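Salicylaldehyde dehydrogenase NahF (Pseudomonas putida, PDB 4JZ6) probably oxidises salicylaldehyde to salicylate with NAD(+), as a member of the aldehyde dehydrogenase family working in naphthalene degradation. Local coordinates at residues G190-P195 with S220-S225; V47-A52 with A104-A109. All blocks are in the same frame, centred on the assembly; numbering follows the deposited sequence.

Contact 1. Residues G190-P195 with S220-S225; sequences GSEFSP and SSPDRS
The first torsion of E192 (chi1 66°) sets CG between the backbone N and the carbonyl carbon, and a bend at chi2 (-102°) brings the carboxylate over to P222. The two side chains cross at about a right angle. E192 OE2 lies 3.4 Å from P222 CB, and E192 CB is 4.0 Å from P222 CD. The aliphatic part and one oxygen of the glutamate thus rest against the proline ring. E192 CB also meets the backbone carbonyl of S220, 3.5 Å from S220 O. No direct hydrogen bond joins the two loops. The polar link is a water that donates to E192 OE1 over 3.1 Å and lies 2.8 Å from S225 OG, at the start of helix 225-233.

The glutamate is also backed within its own loop. E192 CG sits 3.8 Å above the ring plane of F193, over the ring centre. F193 in turn meets W165 edge-to-face. S191 to S194 form a type I beta turn, closed by the backbone bond from S194 N to S191 O. S191 OG accepts the F193 N-H at 3.1 Å, which makes an ST turn. The two bonds help to hold the backbone on both sides of E192. In the 220-225 loop, R224 NH2 forms a salt bridge with D33, and S221 N bonds to N53 OD1.

Both loops leave the ends of neighbouring parallel strands, 186-189 and 215-218, and lead into helices 195-208 and 225-233. Paired beta-to-alpha loops of this kind are characteristic of the Rossmann-like NAD-binding domain of aldehyde dehydrogenases. In this family the adenosine half of the cofactor lies near these strand ends, so the loops probably border the cofactor cleft.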
loop_
_atom_site.group_PDB
_atom_site.type_symbol
_atom_site.label_atom_id
_atom_site.label_comp_id
_atom_site.label_asym_id
_atom_site.label_seq_id
_atom_site.Cartn_x
_atom_site.Cartn_y
_atom_site.Cartn_z
ATOM N N GLY A 190 -17.399 -9.385 -10.813
ATOM C CA GLY A 190 -17.517 -8.835 -12.150
ATOM C C GLY A 190 -18.424 -7.623 -12.229
ATOM O O GLY A 190 -18.929 -7.143 -11.209
ATOM N N SER A 191 -18.637 -7.130 -13.447
ATOM C CA SER A 191 -19.413 -5.913 -13.653
ATOM C C SER A 191 -20.842 -6.189 -14.087
ATOM O O SER A 191 -21.109 -7.125 -14.847
ATOM C CB SER A 191 -18.748 -5.020 -14.692
ATOM O OG SER A 191 -19.619 -3.962 -15.043
ATOM N N GLU A 192 -21.756 -5.345 -13.620
ATOM C CA GLU A 192 -23.160 -5.496 -13.958
ATOM C C GLU A 192 -23.411 -5.257 -15.447
ATOM O O GLU A 192 -24.404 -5.737 -16.000
ATOM C CB GLU A 192 -24.020 -4.551 -13.116
ATOM C CG GLU A 192 -23.804 -3.079 -13.401
ATOM C CD GLU A 192 -22.939 -2.395 -12.366
ATOM O OE1 GLU A 192 -21.993 -3.035 -11.847
ATOM O OE2 GLU A 192 -23.215 -1.211 -12.070
ATOM N N PHE A 193 -22.510 -4.518 -16.090
ATOM C CA PHE A 193 -22.653 -4.186 -17.504
ATOM C C PHE A 193 -21.969 -5.216 -18.407
ATOM O O PHE A 193 -22.169 -5.227 -19.629
ATOM C CB PHE A 193 -22.071 -2.802 -17.787
ATOM C CG PHE A 193 -22.732 -1.695 -17.021
ATOM C CD1 PHE A 193 -24.065 -1.380 -17.236
ATOM C CD2 PHE A 193 -22.013 -0.954 -16.100
ATOM C CE1 PHE A 193 -24.676 -0.354 -16.537
ATOM C CE2 PHE A 193 -22.614 0.073 -15.396
ATOM C CZ PHE A 193 -23.949 0.375 -15.615
ATOM N N SER A 194 -21.161 -6.077 -17.799
ATOM C CA SER A 194 -20.371 -7.040 -18.556
ATOM C C SER A 194 -20.427 -8.476 -18.002
ATOM O O SER A 194 -19.386 -9.116 -17.839
ATOM C CB SER A 194 -18.923 -6.543 -18.629
ATOM O OG SER A 194 -18.013 -7.624 -18.640
ATOM N N PRO A 195 -21.636 -9.006 -17.727
ATOM C CA PRO A 195 -21.624 -10.313 -17.063
ATOM C C PRO A 195 -21.299 -11.491 -17.982
ATOM O O PRO A 195 -20.736 -12.480 -17.508
ATOM C CB PRO A 195 -23.047 -10.434 -16.514
ATOM C CG PRO A 195 -23.859 -9.653 -17.446
ATOM C CD PRO A 195 -23.009 -8.494 -17.881
ATOM N N SER A 220 -23.585 -9.209 -9.821
ATOM C CA SER A 220 -24.856 -8.818 -9.228
ATOM C C SER A 220 -25.410 -7.542 -9.842
ATOM O O SER A 220 -24.709 -6.816 -10.546
ATOM C CB SER A 220 -24.699 -8.619 -7.721
ATOM O OG SER A 220 -23.797 -7.558 -7.443
ATOM N N SER A 221 -26.680 -7.276 -9.572
ATOM C CA SER A 221 -27.261 -5.988 -9.900
ATOM C C SER A 221 -26.552 -4.939 -9.054
ATOM O O SER A 221 -26.110 -5.234 -7.939
ATOM C CB SER A 221 -28.763 -5.998 -9.614
ATOM O OG SER A 221 -29.035 -6.563 -8.343
ATOM N N PRO A 222 -26.433 -3.711 -9.579
ATOM C CA PRO A 222 -25.670 -2.666 -8.887
ATOM C C PRO A 222 -26.237 -2.304 -7.514
ATOM O O PRO A 222 -25.504 -1.764 -6.691
ATOM C CB PRO A 222 -25.765 -1.468 -9.843
ATOM C CG PRO A 222 -26.979 -1.730 -10.666
ATOM C CD PRO A 222 -27.034 -3.220 -10.832
ATOM N N ASP A 223 -27.511 -2.602 -7.271
ATOM C CA ASP A 223 -28.128 -2.306 -5.981
ATOM C C ASP A 223 -27.561 -3.206 -4.882
ATOM O O ASP A 223 -27.724 -2.922 -3.690
ATOM C CB ASP A 223 -29.656 -2.448 -6.054
ATOM C CG ASP A 223 -30.115 -3.900 -6.072
ATOM O OD1 ASP A 223 -29.973 -4.552 -7.127
ATOM O OD2 ASP A 223 -30.628 -4.391 -5.040
ATOM N N ARG A 224 -26.887 -4.281 -5.295
ATOM C CA ARG A 224 -26.342 -5.264 -4.362
ATOM C C ARG A 224 -24.835 -5.133 -4.201
ATOM O O ARG A 224 -24.286 -5.572 -3.192
ATOM C CB ARG A 224 -26.671 -6.688 -4.820
ATOM C CG ARG A 224 -28.151 -7.026 -4.848
ATOM C CD ARG A 224 -28.363 -8.514 -5.082
ATOM N NE ARG A 224 -29.779 -8.872 -5.080
ATOM C CZ ARG A 224 -30.236 -10.121 -5.123
ATOM N NH1 ARG A 224 -29.388 -11.141 -5.166
ATOM N NH2 ARG A 224 -31.544 -10.349 -5.117
ATOM N N SER A 225 -24.176 -4.540 -5.200
ATOM C CA SER A 225 -22.711 -4.412 -5.219
ATOM C C SER A 225 -22.087 -3.920 -3.909
ATOM O O SER A 225 -21.187 -4.580 -3.384
ATOM C CB SER A 225 -22.223 -3.555 -6.398
ATOM O OG SER A 225 -22.345 -4.248 -7.626
HETATM O O HOH W 1 -20.566 -2.750 -9.158
#

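Contact 2. Residues V47-A52 with A104-A109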
loop_
_atom_site.group_PDB
_atom_site.type_symbol
_atom_site.label_atom_id
_atom_site.label_comp_id
_atom_site.label_asym_id
_atom_site.label_seq_id
_atom_site.Cartn_x
_atom_site.Cartn_y
_atom_site.Cartn_z
ATOM N N VAL A 47 -32.623 -7.030 -24.231
ATOM C CA VAL A 47 -31.849 -7.815 -23.272
ATOM C C VAL A 47 -30.641 -8.475 -23.934
ATOM O O VAL A 47 -30.796 -9.301 -24.830
ATOM C CB VAL A 47 -32.711 -8.914 -22.613
ATOM C CG1 VAL A 47 -31.877 -9.739 -21.628
ATOM C CG2 VAL A 47 -33.920 -8.300 -21.925
ATOM N N MET A 48 -29.442 -8.114 -23.492
ATOM C CA MET A 48 -28.234 -8.723 -24.029
ATOM C C MET A 48 -27.825 -9.960 -23.223
ATOM O O MET A 48 -27.489 -11.002 -23.797
ATOM C CB MET A 48 -27.080 -7.709 -24.085
ATOM C CG MET A 48 -27.268 -6.561 -25.080
ATOM S SD MET A 48 -27.863 -7.105 -26.700
ATOM C CE MET A 48 -27.607 -5.643 -27.696
ATOM N N THR A 49 -27.859 -9.839 -21.896
ATOM C CA THR A 49 -27.461 -10.934 -21.010
ATOM C C THR A 49 -28.330 -11.002 -19.753
ATOM O O THR A 49 -28.650 -9.975 -19.151
ATOM C CB THR A 49 -25.986 -10.793 -20.579
ATOM O OG1 THR A 49 -25.172 -10.547 -21.730
ATOM C CG2 THR A 49 -25.497 -12.051 -19.869
ATOM N N GLU A 50 -28.721 -12.216 -19.373
ATOM C CA GLU A 50 -29.391 -12.448 -18.099
ATOM C C GLU A 50 -28.425 -13.209 -17.196
ATOM O O GLU A 50 -27.954 -14.288 -17.555
ATOM C CB GLU A 50 -30.688 -13.235 -18.304
ATOM C CG GLU A 50 -31.506 -13.445 -17.040
ATOM C CD GLU A 50 -32.784 -14.246 -17.286
ATOM O OE1 GLU A 50 -33.043 -14.636 -18.447
ATOM O OE2 GLU A 50 -33.536 -14.489 -16.315
ATOM N N SER A 51 -28.110 -12.639 -16.038
ATOM C CA SER A 51 -27.114 -13.229 -15.147
ATOM C C SER A 51 -27.697 -13.594 -13.782
ATOM O O SER A 51 -28.649 -12.968 -13.317
ATOM C CB SER A 51 -25.919 -12.284 -14.981
ATOM O OG SER A 51 -24.944 -12.812 -14.090
ATOM N N ALA A 52 -27.131 -14.622 -13.156
ATOM C CA ALA A 52 -27.473 -14.958 -11.780
ATOM C C ALA A 52 -27.131 -13.767 -10.891
ATOM O O ALA A 52 -26.082 -13.148 -11.053
ATOM C CB ALA A 52 -26.715 -16.193 -11.331
ATOM N N ALA A 104 -19.116 -6.626 -28.007
ATOM C CA ALA A 104 -19.866 -5.725 -28.869
ATOM C C ALA A 104 -21.296 -5.576 -28.358
ATOM O O ALA A 104 -21.864 -4.484 -28.381
ATOM C CB ALA A 104 -19.854 -6.219 -30.306
ATOM N N MET A 105 -21.873 -6.675 -27.882
ATOM C CA MET A 105 -23.256 -6.659 -27.419
ATOM C C MET A 105 -23.387 -5.974 -26.063
ATOM O O MET A 105 -24.293 -5.166 -25.848
ATOM C CB MET A 105 -23.818 -8.081 -27.340
ATOM C CG MET A 105 -23.947 -8.773 -28.688
ATOM S SD MET A 105 -24.333 -10.532 -28.543
ATOM C CE MET A 105 -25.963 -10.477 -27.788
ATOM N N GLU A 106 -22.475 -6.295 -25.153
ATOM C CA GLU A 106 -22.606 -5.848 -23.771
ATOM C C GLU A 106 -22.140 -4.423 -23.524
ATOM O O GLU A 106 -22.809 -3.668 -22.822
ATOM C CB GLU A 106 -21.875 -6.795 -22.818
ATOM C CG GLU A 106 -22.478 -8.177 -22.739
ATOM C CD GLU A 106 -22.027 -8.921 -21.507
ATOM O OE1 GLU A 106 -20.802 -8.973 -21.251
ATOM O OE2 GLU A 106 -22.903 -9.444 -20.785
ATOM N N VAL A 107 -20.987 -4.060 -24.077
ATOM C CA VAL A 107 -20.361 -2.790 -23.729
ATOM C C VAL A 107 -20.037 -1.925 -24.943
ATOM O O VAL A 107 -19.215 -1.010 -24.859
ATOM C CB VAL A 107 -19.093 -2.996 -22.858
ATOM C CG1 VAL A 107 -19.422 -3.840 -21.636
ATOM C CG2 VAL A 107 -17.969 -3.634 -23.666
ATOM N N GLY A 108 -20.695 -2.213 -26.064
ATOM C CA GLY A 108 -20.549 -1.424 -27.278
ATOM C C GLY A 108 -19.118 -1.286 -27.772
ATOM O O GLY A 108 -18.729 -0.238 -28.292
ATOM N N ALA A 109 -18.332 -2.343 -27.604
ATOM C CA ALA A 109 -16.944 -2.333 -28.031
ATOM C C ALA A 109 -16.829 -2.692 -29.500
ATOM O O ALA A 109 -17.414 -3.673 -29.947
ATOM C CB ALA A 109 -16.133 -3.304 -27.196
#
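E106 OE2 is held by two donors: T49 OG1, and the backbone N of A196 at the start of helix 195-208. T49 OG1 gives its proton to E106 OE2 over 2.7 Å. It arrives on the anti side of the carboxylate, 28° out of plane. T49 OG1 stands beside its own backbone N (chi1 -49°), which directs it at the glutamate, and the two side chains cross at about a right angle. E106 reaches over with a chain extended beyond CG. Its other oxygen, OE1, bonds to T197 OG1, so both carboxylate oxygens are engaged.

Beside this pair the methionines pack. M48 CG lies against the backbone carbonyl oxygen M105 O, at 3.4 Å. The apolar touch is M48 SD with M105 CE at 4.0 Å, with the methionine side chains crossing obliquely. M48 and T49 both face R39 in a classic beta bulge, and R39 NH2 bonds to E106 O near the end of helix 96-107.

With an alanine in place of E106, the T49 hydroxyl, the A196 N-H and T197 OG1 would probably lose their shared partner, and a gap would open between strand and helix.

The carboxylate is buried beside the first turn of helix 195-208. The A196 N-H and the positive end of that helix, with the hydroxyl of T49, would probably favour its charged form.

In the fold
Contacts 1 and 2 have centres about 12 Å apart, and both are partly buried. Contact 1 has the more exposed residues: an exposed proline and a partly exposed glutamate meet by packing, with water as the polar link. Contact 2 pairs a buried threonine and glutamate directly, with methionines at its partly exposed side. They share the start of helix 195-208. Residues 190-195 lead into it, and E106 of contact 2 packs on S194 and P195 there. Strand 36-40 joins them too, since R39 touches F193 and P195 and bonds to E106 O. Contact 1 pairs two loops of the Rossmann-like sheet. Contact 2 joins the N-terminal sheet to helix 96-107.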